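Local coordinates for BH1974 protein (PDB 3ON5) that probably acts as an XdhC/CoxI-family accessory protein in the maturation of molybdenum-containing xanthine dehydrogenase, at residues 24-29 and 194-199; 131-136 and 166-171; 228-233 and 273-278; 203-208 and 252-257. One frame throughout, in Å; residues are numbered along the deposited sequence. Where two conformers were deposited one is given.

Contact 1: 24-29 and 194-199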
# COMPACT_ATOMS: atom_id res chain seq x y z
N GLU A 24 6.45 -23.36 -8.57
CA GLU A 24 6.52 -22.00 -8.04
C GLU A 24 6.17 -22.02 -6.53
O GLU A 24 6.77 -21.26 -5.77
CB GLU A 24 5.58 -21.03 -8.83
CG GLU A 24 5.72 -21.02 -10.36
CD GLU A 24 7.04 -20.57 -10.98
OE1 GLU A 24 8.09 -21.17 -10.69
OE2 GLU A 24 6.98 -19.68 -11.87
N LEU A 25 5.25 -22.91 -6.11
CA LEU A 25 4.88 -23.06 -4.71
C LEU A 25 6.03 -23.66 -3.92
O LEU A 25 6.37 -23.15 -2.86
CB LEU A 25 3.63 -23.91 -4.57
CG LEU A 25 2.76 -23.65 -3.32
CD1 LEU A 25 1.88 -22.39 -3.49
CD2 LEU A 25 1.86 -24.81 -3.06
N LEU A 26 6.65 -24.72 -4.47
CA LEU A 26 7.81 -25.38 -3.88
C LEU A 26 9.03 -24.46 -3.91
O LEU A 26 9.92 -24.60 -3.08
CB LEU A 26 8.13 -26.70 -4.61
CG LEU A 26 7.13 -27.84 -4.57
CD1 LEU A 26 7.66 -29.02 -5.31
CD2 LEU A 26 6.83 -28.29 -3.14
N GLU A 27 9.08 -23.53 -4.89
CA GLU A 27 10.15 -22.55 -5.02
C GLU A 27 10.11 -21.61 -3.82
O GLU A 27 11.16 -21.34 -3.24
CB GLU A 27 10.04 -21.76 -6.34
CG GLU A 27 11.27 -20.93 -6.71
CD GLU A 27 11.25 -20.29 -8.09
OE1 GLU A 27 10.87 -20.97 -9.07
OE2 GLU A 27 11.72 -19.13 -8.20
N THR A 28 8.89 -21.17 -3.42
CA THR A 28 8.59 -20.26 -2.31
C THR A 28 9.15 -20.82 -0.97
O THR A 28 9.62 -20.03 -0.14
CB THR A 28 7.07 -20.03 -2.27
OG1 THR A 28 6.66 -19.49 -3.53
CG2 THR A 28 6.62 -19.09 -1.16
N LEU A 29 9.16 -22.16 -0.77
CA LEU A 29 9.70 -22.79 0.44
C LEU A 29 11.24 -22.68 0.52
O LEU A 29 11.78 -22.62 1.63
CB LEU A 29 9.31 -24.26 0.48
CG LEU A 29 7.83 -24.49 0.63
CD1 LEU A 29 7.43 -25.78 0.01
CD2 LEU A 29 7.40 -24.38 2.06
N HIS A 194 -0.69 -37.21 -5.41
CA HIS A 194 -0.47 -36.02 -6.21
C HIS A 194 0.84 -36.14 -6.96
O HIS A 194 1.84 -36.52 -6.37
CB HIS A 194 -0.48 -34.77 -5.32
CG HIS A 194 -0.27 -33.51 -6.07
ND1 HIS A 194 -1.33 -32.80 -6.61
CD2 HIS A 194 0.88 -32.88 -6.38
CE1 HIS A 194 -0.79 -31.76 -7.22
NE2 HIS A 194 0.54 -31.76 -7.10
N ILE A 195 0.84 -35.76 -8.23
CA ILE A 195 2.05 -35.81 -9.04
C ILE A 195 2.60 -34.43 -9.19
O ILE A 195 1.92 -33.52 -9.67
CB ILE A 195 1.84 -36.47 -10.42
CG1 ILE A 195 1.20 -37.88 -10.27
CG2 ILE A 195 3.17 -36.53 -11.22
CD1 ILE A 195 0.84 -38.57 -11.52
N TYR A 196 3.85 -34.28 -8.78
CA TYR A 196 4.58 -33.04 -8.93
C TYR A 196 5.27 -33.10 -10.25
O TYR A 196 6.13 -33.96 -10.42
CB TYR A 196 5.56 -32.84 -7.77
CG TYR A 196 4.91 -32.52 -6.45
CD1 TYR A 196 4.57 -31.20 -6.11
CD2 TYR A 196 4.70 -33.51 -5.50
CE1 TYR A 196 4.02 -30.89 -4.86
CE2 TYR A 196 4.14 -33.22 -4.25
CZ TYR A 196 3.80 -31.91 -3.94
OH TYR A 196 3.28 -31.64 -2.70
N SER A 197 4.83 -32.31 -11.24
CA SER A 197 5.53 -32.39 -12.54
C SER A 197 6.21 -31.08 -12.90
O SER A 197 5.81 -30.03 -12.39
CB SER A 197 4.58 -32.79 -13.66
OG SER A 197 4.37 -34.19 -13.71
N PRO A 198 7.24 -31.09 -13.78
CA PRO A 198 7.84 -29.80 -14.18
C PRO A 198 6.90 -29.03 -15.12
O PRO A 198 5.88 -29.56 -15.59
CB PRO A 198 9.15 -30.21 -14.88
CG PRO A 198 9.26 -31.71 -14.71
CD PRO A 198 7.87 -32.21 -14.50
N LYS A 199 7.22 -27.77 -15.38
CA LYS A 199 6.41 -26.92 -16.26
C LYS A 199 6.29 -27.48 -17.70
O LYS A 199 7.24 -28.04 -18.25
CB LYS A 199 7.01 -25.50 -16.33
CG LYS A 199 6.74 -24.65 -15.13
CD LYS A 199 7.30 -23.28 -15.33
CE LYS A 199 6.90 -22.33 -14.23
NZ LYS A 199 7.44 -20.97 -14.48
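Leu26 and Glu24, two residues apart on helix 22-30, meet Tyr196 and Lys199 at and just beyond the end of strand 191-196. This is helix-on-sheet packing: the strand is an outermost member of a four-stranded antiparallel sheet, and the chain runs on from it through Lys199 to the parallel sheet of the Rossmann domain. The buried half is apolar. Leu26 turns CD1 to one corner of the tyrosine ring, 3.9 Å from Tyr196 CD1, with the two side chains at about a right angle. His194 CD2 lies over the centre of one face of the Tyr196 ring, 3.7 Å above its plane, while His194 NE2 is hydrogen-bonded to Asp22.

The outer half is a salt bridge. Glu24 bends at its second torsion (chi2 -63°), which folds the carboxylate back to meet Lys199, whose chain is fully extended beyond CG and crosses it. A single oxygen takes the bond: Lys199 NZ lies 2.9 Å from Glu24 OE2, and it approaches from above the carboxylate plane, 61° out of it. With an alanine in place of Glu24, the ammonium group of Lys199 would probably be left without its mate and its long chain free to swing, the next carboxylate of the helix, Glu27 OE1, being 6.4 Å from Lys199 NZ and too far as it stands to replace it. The backbone of Glu24 is engaged as well, its carbonyl O accepting from Thr28 N and, at 2.9 Å, from Thr28 OG1.

Contact 2: 131-136 and 166-171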
# COMPACT_ATOMS: atom_id res chain seq x y z
N LYS A 131 12.33 -29.49 -0.80
CA LYS A 131 13.48 -28.87 -1.48
C LYS A 131 14.06 -29.89 -2.47
O LYS A 131 14.44 -29.49 -3.57
CB LYS A 131 14.53 -28.39 -0.46
CG LYS A 131 15.71 -27.59 -1.02
CD LYS A 131 16.93 -28.47 -1.33
CE LYS A 131 18.17 -27.72 -1.79
NZ LYS A 131 17.99 -27.04 -3.10
N ARG A 132 14.06 -31.19 -2.11
CA ARG A 132 14.54 -32.29 -2.95
C ARG A 132 13.58 -32.50 -4.13
O ARG A 132 14.04 -32.76 -5.24
CB ARG A 132 14.71 -33.58 -2.14
CG ARG A 132 15.53 -34.65 -2.85
CD ARG A 132 15.91 -35.79 -1.93
NE ARG A 132 16.74 -36.79 -2.61
CZ ARG A 132 17.21 -37.89 -2.03
NH1 ARG A 132 16.94 -38.15 -0.76
NH2 ARG A 132 17.96 -38.75 -2.72
N VAL A 133 12.25 -32.35 -3.90
CA VAL A 133 11.21 -32.46 -4.94
C VAL A 133 11.47 -31.38 -6.00
O VAL A 133 11.57 -31.69 -7.19
CB VAL A 133 9.79 -32.38 -4.35
CG1 VAL A 133 8.74 -32.52 -5.44
CG2 VAL A 133 9.58 -33.43 -3.28
N TYR A 134 11.64 -30.12 -5.55
CA TYR A 134 11.91 -28.95 -6.39
C TYR A 134 13.15 -29.20 -7.28
O TYR A 134 13.06 -29.04 -8.50
CB TYR A 134 12.10 -27.72 -5.51
CG TYR A 134 12.56 -26.48 -6.23
CD1 TYR A 134 11.65 -25.69 -6.93
CD2 TYR A 134 13.87 -26.03 -6.13
CE1 TYR A 134 12.06 -24.51 -7.57
CE2 TYR A 134 14.29 -24.87 -6.77
CZ TYR A 134 13.38 -24.11 -7.48
OH TYR A 134 13.82 -22.95 -8.09
N ASP A 135 14.26 -29.67 -6.69
CA ASP A 135 15.48 -29.99 -7.43
C ASP A 135 15.23 -31.03 -8.52
O ASP A 135 15.82 -30.91 -9.59
CB ASP A 135 16.59 -30.48 -6.48
CG ASP A 135 17.06 -29.44 -5.48
OD1 ASP A 135 16.70 -28.24 -5.64
OD2 ASP A 135 17.81 -29.82 -4.54
N TYR A 136 14.35 -32.03 -8.29
CA TYR A 136 14.06 -33.03 -9.32
C TYR A 136 13.21 -32.41 -10.44
O TYR A 136 13.38 -32.80 -11.59
CB TYR A 136 13.36 -34.28 -8.76
CG TYR A 136 14.33 -35.27 -8.14
CD1 TYR A 136 15.14 -36.08 -8.94
CD2 TYR A 136 14.42 -35.42 -6.76
CE1 TYR A 136 16.04 -36.97 -8.37
CE2 TYR A 136 15.32 -36.31 -6.19
CZ TYR A 136 16.14 -37.08 -7.00
OH TYR A 136 17.03 -37.98 -6.45
N VAL A 166 12.93 -46.41 -6.08
CA VAL A 166 13.52 -45.14 -5.62
C VAL A 166 12.45 -44.20 -5.08
O VAL A 166 11.66 -43.65 -5.85
CB VAL A 166 14.30 -44.46 -6.76
CG1 VAL A 166 15.06 -43.23 -6.26
CG2 VAL A 166 15.24 -45.45 -7.45
N TYR A 167 12.47 -43.96 -3.75
CA TYR A 167 11.52 -43.07 -3.07
C TYR A 167 12.17 -42.43 -1.85
O TYR A 167 13.13 -42.97 -1.32
CB TYR A 167 10.25 -43.83 -2.67
CG TYR A 167 10.41 -44.79 -1.51
CD1 TYR A 167 10.83 -46.10 -1.72
CD2 TYR A 167 10.07 -44.42 -0.22
CE1 TYR A 167 10.95 -47.00 -0.66
CE2 TYR A 167 10.19 -45.31 0.85
CZ TYR A 167 10.63 -46.60 0.63
OH TYR A 167 10.76 -47.47 1.69
N PHE A 168 11.64 -41.26 -1.41
CA PHE A 168 12.13 -40.55 -0.22
C PHE A 168 10.97 -39.95 0.58
O PHE A 168 9.83 -39.98 0.11
CB PHE A 168 13.15 -39.47 -0.60
CG PHE A 168 12.71 -38.35 -1.49
CD1 PHE A 168 12.82 -38.46 -2.87
CD2 PHE A 168 12.29 -37.14 -0.96
CE1 PHE A 168 12.48 -37.39 -3.71
CE2 PHE A 168 11.92 -36.08 -1.80
CZ PHE A 168 12.04 -36.20 -3.17
N GLY A 169 11.24 -39.47 1.79
CA GLY A 169 10.22 -38.89 2.65
C GLY A 169 10.17 -39.48 4.05
O GLY A 169 11.22 -39.81 4.61
N GLU A 170 8.96 -39.62 4.63
CA GLU A 170 8.75 -40.18 5.96
C GLU A 170 7.84 -41.41 5.84
O GLU A 170 6.72 -41.45 6.35
CB GLU A 170 8.18 -39.13 6.95
CG GLU A 170 9.10 -37.95 7.20
CD GLU A 170 10.46 -38.23 7.80
OE1 GLU A 170 10.55 -39.07 8.72
OE2 GLU A 170 11.43 -37.56 7.38
N TRP A 171 8.36 -42.43 5.12
CA TRP A 171 7.66 -43.68 4.85
C TRP A 171 8.40 -44.82 5.54
O TRP A 171 9.52 -45.17 5.16
CB TRP A 171 7.53 -43.92 3.34
CG TRP A 171 6.51 -44.95 2.99
CD1 TRP A 171 6.71 -46.30 2.83
CD2 TRP A 171 5.11 -44.73 2.77
NE1 TRP A 171 5.52 -46.92 2.50
CE2 TRP A 171 4.52 -45.98 2.46
CE3 TRP A 171 4.29 -43.58 2.77
CZ2 TRP A 171 3.15 -46.12 2.20
CZ3 TRP A 171 2.94 -43.73 2.51
CH2 TRP A 171 2.38 -44.99 2.23
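Phe168 reaches from the short edge strand 167-168 of the four-stranded antiparallel sheet to helix 124-139, where Arg132, Val133 and Tyr136 receive its ring in a helix-on-sheet contact of the central domain. With CG between the backbone N and the carbonyl carbon (chi1 61°), the ring is directed at the helix. The pi interactions come from Arg132. Its chain, extended from CG to NE, runs over one face of the ring, with Arg132 CD 3.9 Å from the Phe168 centroid and only 5° off the normal, a CH-pi contact. Farther along, the guanidinium lies nearly parallel to the ring, the planes 18° apart, and Arg132 CZ makes an off-centre cation-pi contact at 4.9 Å from that centroid.

Ionic pairing stays within the helix, where Asp135 OD1 and Asp135 OD2 each accept from Lys131 NZ at 3.1 Å through the syn lone pair.

Apolar contacts gather at the far end of the ring. The Phe168 ring also meets that of Phe160 on the neighbouring strand. From the helix, Val133 CG2 packs 3.7 Å from Phe168 CZ, and Tyr136 CE2 comes within 3.9 Å of Phe168 CE1.

Contact 3: 228-233 and 273-278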
# COMPACT_ATOMS: atom_id res chain seq x y z
N THR A 228 12.79 -18.34 -29.95
CA THR A 228 13.91 -18.45 -30.88
C THR A 228 13.57 -17.69 -32.18
O THR A 228 12.42 -17.70 -32.65
CB THR A 228 14.32 -19.90 -31.12
OG1 THR A 228 15.42 -19.94 -32.06
CG2 THR A 228 13.17 -20.79 -31.57
N ASP A 229 14.57 -16.97 -32.69
CA ASP A 229 14.55 -16.18 -33.91
C ASP A 229 16.01 -15.97 -34.35
O ASP A 229 16.93 -16.14 -33.55
CB ASP A 229 13.81 -14.85 -33.68
CG ASP A 229 13.43 -14.09 -34.94
OD1 ASP A 229 14.32 -13.48 -35.55
OD2 ASP A 229 12.22 -14.00 -35.24
N TRP A 230 16.22 -15.67 -35.64
CA TRP A 230 17.53 -15.51 -36.24
C TRP A 230 17.98 -14.03 -36.26
O TRP A 230 19.10 -13.75 -36.66
CB TRP A 230 17.49 -16.07 -37.67
CG TRP A 230 16.53 -15.36 -38.58
CD1 TRP A 230 16.85 -14.43 -39.52
CD2 TRP A 230 15.11 -15.54 -38.66
NE1 TRP A 230 15.72 -14.01 -40.17
CE2 TRP A 230 14.64 -14.68 -39.67
CE3 TRP A 230 14.18 -16.37 -38.00
CZ2 TRP A 230 13.28 -14.59 -40.00
CZ3 TRP A 230 12.84 -16.28 -38.32
CH2 TRP A 230 12.40 -15.39 -39.31
N ARG A 231 17.11 -13.10 -35.80
CA ARG A 231 17.32 -11.64 -35.80
C ARG A 231 17.62 -11.11 -34.39
O ARG A 231 16.70 -10.93 -33.57
CB ARG A 231 16.08 -10.96 -36.39
CG ARG A 231 15.84 -11.40 -37.83
CD ARG A 231 14.48 -10.99 -38.31
NE ARG A 231 13.42 -11.58 -37.51
CZ ARG A 231 12.13 -11.41 -37.75
NH1 ARG A 231 11.74 -10.69 -38.79
NH2 ARG A 231 11.23 -11.96 -36.95
N PRO A 232 18.91 -10.85 -34.09
CA PRO A 232 19.31 -10.53 -32.72
C PRO A 232 18.65 -9.29 -32.12
O PRO A 232 18.47 -9.28 -30.88
CB PRO A 232 20.82 -10.29 -32.83
CG PRO A 232 21.12 -10.25 -34.28
CD PRO A 232 20.10 -11.09 -34.93
N ASN A 233 18.29 -8.26 -32.93
CA ASN A 233 17.72 -7.06 -32.32
C ASN A 233 16.23 -7.28 -31.99
O ASN A 233 15.71 -6.55 -31.16
CB ASN A 233 17.90 -5.78 -33.15
CG ASN A 233 17.11 -5.62 -34.42
OD1 ASN A 233 16.10 -6.28 -34.67
ND2 ASN A 233 17.57 -4.71 -35.27
N PHE A 273 7.60 -17.41 -44.75
CA PHE A 273 7.15 -18.66 -45.34
C PHE A 273 8.24 -19.73 -45.35
O PHE A 273 8.01 -20.82 -44.83
CB PHE A 273 6.65 -18.43 -46.77
CG PHE A 273 5.92 -19.62 -47.35
CD1 PHE A 273 6.61 -20.61 -48.06
CD2 PHE A 273 4.54 -19.76 -47.20
CE1 PHE A 273 5.94 -21.72 -48.57
CE2 PHE A 273 3.87 -20.86 -47.74
CZ PHE A 273 4.58 -21.83 -48.42
N GLN A 274 9.40 -19.45 -45.95
CA GLN A 274 10.50 -20.41 -46.05
C GLN A 274 10.95 -20.89 -44.66
O GLN A 274 11.20 -22.09 -44.49
CB GLN A 274 11.67 -19.77 -46.81
CG GLN A 274 12.89 -20.66 -47.04
CD GLN A 274 14.02 -19.90 -47.69
OE1 GLN A 274 13.96 -19.54 -48.88
NE2 GLN A 274 15.09 -19.66 -46.94
N LYS A 275 11.01 -19.96 -43.67
CA LYS A 275 11.40 -20.27 -42.30
C LYS A 275 10.35 -21.21 -41.66
O LYS A 275 10.73 -22.28 -41.18
CB LYS A 275 11.58 -18.99 -41.46
CG LYS A 275 12.70 -18.05 -41.89
CD LYS A 275 14.09 -18.53 -41.56
CE LYS A 275 15.16 -17.62 -42.11
NZ LYS A 275 15.15 -17.61 -43.60
N ASP A 276 9.04 -20.84 -41.74
CA ASP A 276 7.93 -21.64 -41.23
C ASP A 276 7.90 -23.03 -41.88
O ASP A 276 7.66 -24.02 -41.19
CB ASP A 276 6.60 -20.92 -41.47
CG ASP A 276 6.38 -19.66 -40.65
OD1 ASP A 276 7.12 -19.44 -39.68
OD2 ASP A 276 5.40 -18.95 -40.92
N GLN A 277 8.19 -23.09 -43.19
CA GLN A 277 8.23 -24.34 -43.92
C GLN A 277 9.39 -25.23 -43.45
O GLN A 277 9.15 -26.43 -43.33
CB GLN A 277 8.34 -24.07 -45.42
CG GLN A 277 8.03 -25.29 -46.25
CD GLN A 277 8.12 -25.02 -47.71
OE1 GLN A 277 9.19 -24.71 -48.24
NE2 GLN A 277 7.00 -25.22 -48.41
N GLU A 278 10.61 -24.69 -43.13
CA GLU A 278 11.66 -25.62 -42.67
C GLU A 278 11.31 -26.12 -41.28
O GLU A 278 11.48 -27.31 -41.03
CB GLU A 278 13.14 -25.08 -42.72
CG GLU A 278 13.63 -23.95 -41.80
CD GLU A 278 15.10 -23.58 -42.03
OE1 GLU A 278 15.70 -24.14 -42.98
OE2 GLU A 278 15.65 -22.72 -41.28
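A surface loop braced by an Asx turn carries Trp230 against Lys275 in the first turn of helix 273-283. The lysine chain lies along one face of the indole. Lys275 CG sits 3.7 Å from Trp230 CH2, and Lys275 CD comes over the middle of the six-membered ring, 4.0 Å from its centroid and 4° off the normal, a CH-pi contact. Lys275 CE continues over the bond shared by the two rings, 3.9 Å from Trp230 CE2. A bend at chi2 (-74°) lays the chain on the ring in this way; NZ, beyond a second bend, has at most a weak, long cation-pi attraction to the five-membered ring.

The loop follows strand 223-229, the second strand of the Rossmann fold. Asp229, the last residue of that strand, and Arg231 lie over the opposite face of the indole, with Asp229 OD1 and Arg231 NE both offset toward its rim. Arg231 grips the carboxylate side-on: Arg231 NE donates to the syn lone pair of Asp229 OD1 at 2.9 Å, and Arg231 NH2 to Asp229 OD2 at 2.8 Å. A serine in place of Trp230 would probably leave the Lys275 methylenes without their flat support and open a gap beneath the Asp229-Arg231 pair. The Asx turn is closed by Arg231 N, 2.8 Å from Asp229 OD1, on its anti lone pair.

Contact 4: 203-208 and 252-257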
# COMPACT_ATOMS: atom_id res chain seq x y z
N ILE A 203 7.53 -23.80 -27.05
CA ILE A 203 8.63 -23.43 -27.93
C ILE A 203 8.06 -22.55 -29.03
O ILE A 203 7.28 -23.02 -29.87
CB ILE A 203 9.36 -24.70 -28.45
CG1 ILE A 203 9.70 -25.65 -27.28
CG2 ILE A 203 10.61 -24.32 -29.29
CD1 ILE A 203 10.19 -26.99 -27.61
N ILE A 204 8.43 -21.25 -28.99
CA ILE A 204 7.94 -20.23 -29.92
C ILE A 204 9.01 -19.89 -30.96
O ILE A 204 10.12 -19.47 -30.61
CB ILE A 204 7.48 -18.97 -29.16
CG1 ILE A 204 6.45 -19.33 -28.06
CG2 ILE A 204 6.92 -17.94 -30.14
CD1 ILE A 204 6.18 -18.24 -27.01
N PHE A 205 8.67 -20.09 -32.23
CA PHE A 205 9.48 -19.76 -33.39
C PHE A 205 9.02 -18.41 -33.91
O PHE A 205 7.92 -18.30 -34.46
CB PHE A 205 9.41 -20.85 -34.46
CG PHE A 205 10.15 -22.11 -34.10
CD1 PHE A 205 11.50 -22.25 -34.41
CD2 PHE A 205 9.50 -23.18 -33.51
CE1 PHE A 205 12.19 -23.42 -34.10
CE2 PHE A 205 10.19 -24.35 -33.19
CZ PHE A 205 11.53 -24.46 -33.49
N GLY A 206 9.84 -17.39 -33.66
CA GLY A 206 9.56 -16.02 -34.05
C GLY A 206 9.68 -15.08 -32.87
O GLY A 206 9.29 -15.43 -31.76
N ALA A 207 10.27 -13.90 -33.10
CA ALA A 207 10.43 -12.88 -32.06
C ALA A 207 9.92 -11.50 -32.56
O ALA A 207 10.43 -10.46 -32.12
CB ALA A 207 11.88 -12.80 -31.61
N GLY A 208 8.88 -11.51 -33.39
CA GLY A 208 8.23 -10.30 -33.88
C GLY A 208 7.49 -9.57 -32.77
O GLY A 208 7.30 -10.13 -31.69
N ALA A 252 16.90 -23.92 -38.62
CA ALA A 252 17.62 -25.14 -38.96
C ALA A 252 18.70 -25.48 -37.94
O ALA A 252 18.94 -26.66 -37.68
CB ALA A 252 18.25 -25.01 -40.34
N ASP A 253 19.37 -24.45 -37.37
CA ASP A 253 20.40 -24.65 -36.35
C ASP A 253 19.77 -24.96 -35.03
O ASP A 253 20.24 -25.83 -34.33
CB ASP A 253 21.30 -23.43 -36.23
CG ASP A 253 22.22 -23.23 -37.39
OD1 ASP A 253 22.86 -24.21 -37.81
OD2 ASP A 253 22.38 -22.07 -37.81
N PHE A 254 18.69 -24.25 -34.69
CA PHE A 254 17.95 -24.48 -33.46
C PHE A 254 17.47 -25.92 -33.39
O PHE A 254 17.78 -26.60 -32.42
CB PHE A 254 16.77 -23.52 -33.36
CG PHE A 254 15.98 -23.67 -32.09
CD1 PHE A 254 16.32 -22.95 -30.95
CD2 PHE A 254 14.85 -24.48 -32.05
CE1 PHE A 254 15.56 -23.05 -29.78
CE2 PHE A 254 14.10 -24.60 -30.89
CZ PHE A 254 14.44 -23.86 -29.76
N LEU A 255 16.78 -26.40 -34.44
CA LEU A 255 16.22 -27.76 -34.55
C LEU A 255 17.31 -28.83 -34.48
O LEU A 255 17.08 -29.91 -33.93
CB LEU A 255 15.41 -27.91 -35.85
CG LEU A 255 14.15 -27.03 -35.94
CD1 LEU A 255 13.67 -26.93 -37.35
CD2 LEU A 255 13.06 -27.45 -34.96
N ARG A 256 18.51 -28.52 -34.98
CA ARG A 256 19.64 -29.44 -34.88
C ARG A 256 20.13 -29.53 -33.42
O ARG A 256 20.34 -30.63 -32.91
CB ARG A 256 20.79 -29.01 -35.80
CG ARG A 256 21.93 -30.02 -35.82
CD ARG A 256 23.20 -29.58 -36.54
NE ARG A 256 23.98 -28.62 -35.75
CZ ARG A 256 24.06 -27.32 -36.00
NH1 ARG A 256 23.45 -26.80 -37.06
NH2 ARG A 256 24.79 -26.53 -35.22
N LYS A 257 20.29 -28.38 -32.76
CA LYS A 257 20.89 -28.25 -31.45
C LYS A 257 19.89 -28.47 -30.30
O LYS A 257 20.20 -29.25 -29.41
CB LYS A 257 21.54 -26.86 -31.32
CG LYS A 257 22.80 -26.73 -32.21
CD LYS A 257 23.13 -25.29 -32.70
CE LYS A 257 23.69 -24.28 -31.73
NZ LYS A 257 24.07 -23.01 -32.42
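Phe205 and Phe254 carry most of this buried, wholly apolar contact, one from the end of strand 200-205 and the other from helix 251-257. Their rings meet obliquely, with planes at 83° and centroids 5.2 Å apart. Phe205 presents its outer end, so that Phe205 CE1 lies 3.5 Å from Phe254 CD2. The helical ring reaches down to the sheet because its CG stands opposite the backbone N (chi1 -178°).

Each ring then finds an aliphatic neighbour across the interface. Ile203, on the strand two residues before Phe205, sets its CG2 branch 3.8 Å from Phe254 CE2, while Leu255 brings CD2 to within 3.7 Å of Phe205 CZ. Phe254 is further packed by Val226 and Thr228 of the adjoining strand and stacks on Phe258. Ile204 points away from this helix and packs on helix 211-221.

The short strand and helix segments run nearly antiparallel, at 159°, with their axes 11.6 Å apart at closest approach. Strand 245-248 lies at one edge of the parallel sheet and strand 265-268 beyond 200-205, and helix 251-257 spans the two: the beta-alpha-beta crossover by which a Rossmann fold passes back over its first strand.

Overall arrangement
The four contacts fall into two pairs, one in each half of the chain. Contacts 1 and 2, their centres 12 Å apart, share a core in which Leu26 CD1 touches Val133 CG1 at 3.7 Å, and both reach the four-stranded antiparallel sheet. Contacts 3 and 4, with centres 7 Å apart, use neighbouring strands of the Rossmann sheet: Thr228 O probably bonds Gly206 N, and Asp229 OD2 probably bonds Ala207 N at 2.9 Å. The glycine-rich turn and Asp229 match places where Rossmann relatives commonly hold a dinucleotide, which is consistent with such a site here. Segments 194-199 and 203-208 adjoin in sequence, yet the centres of contacts 1 and 4 are 28 Å apart.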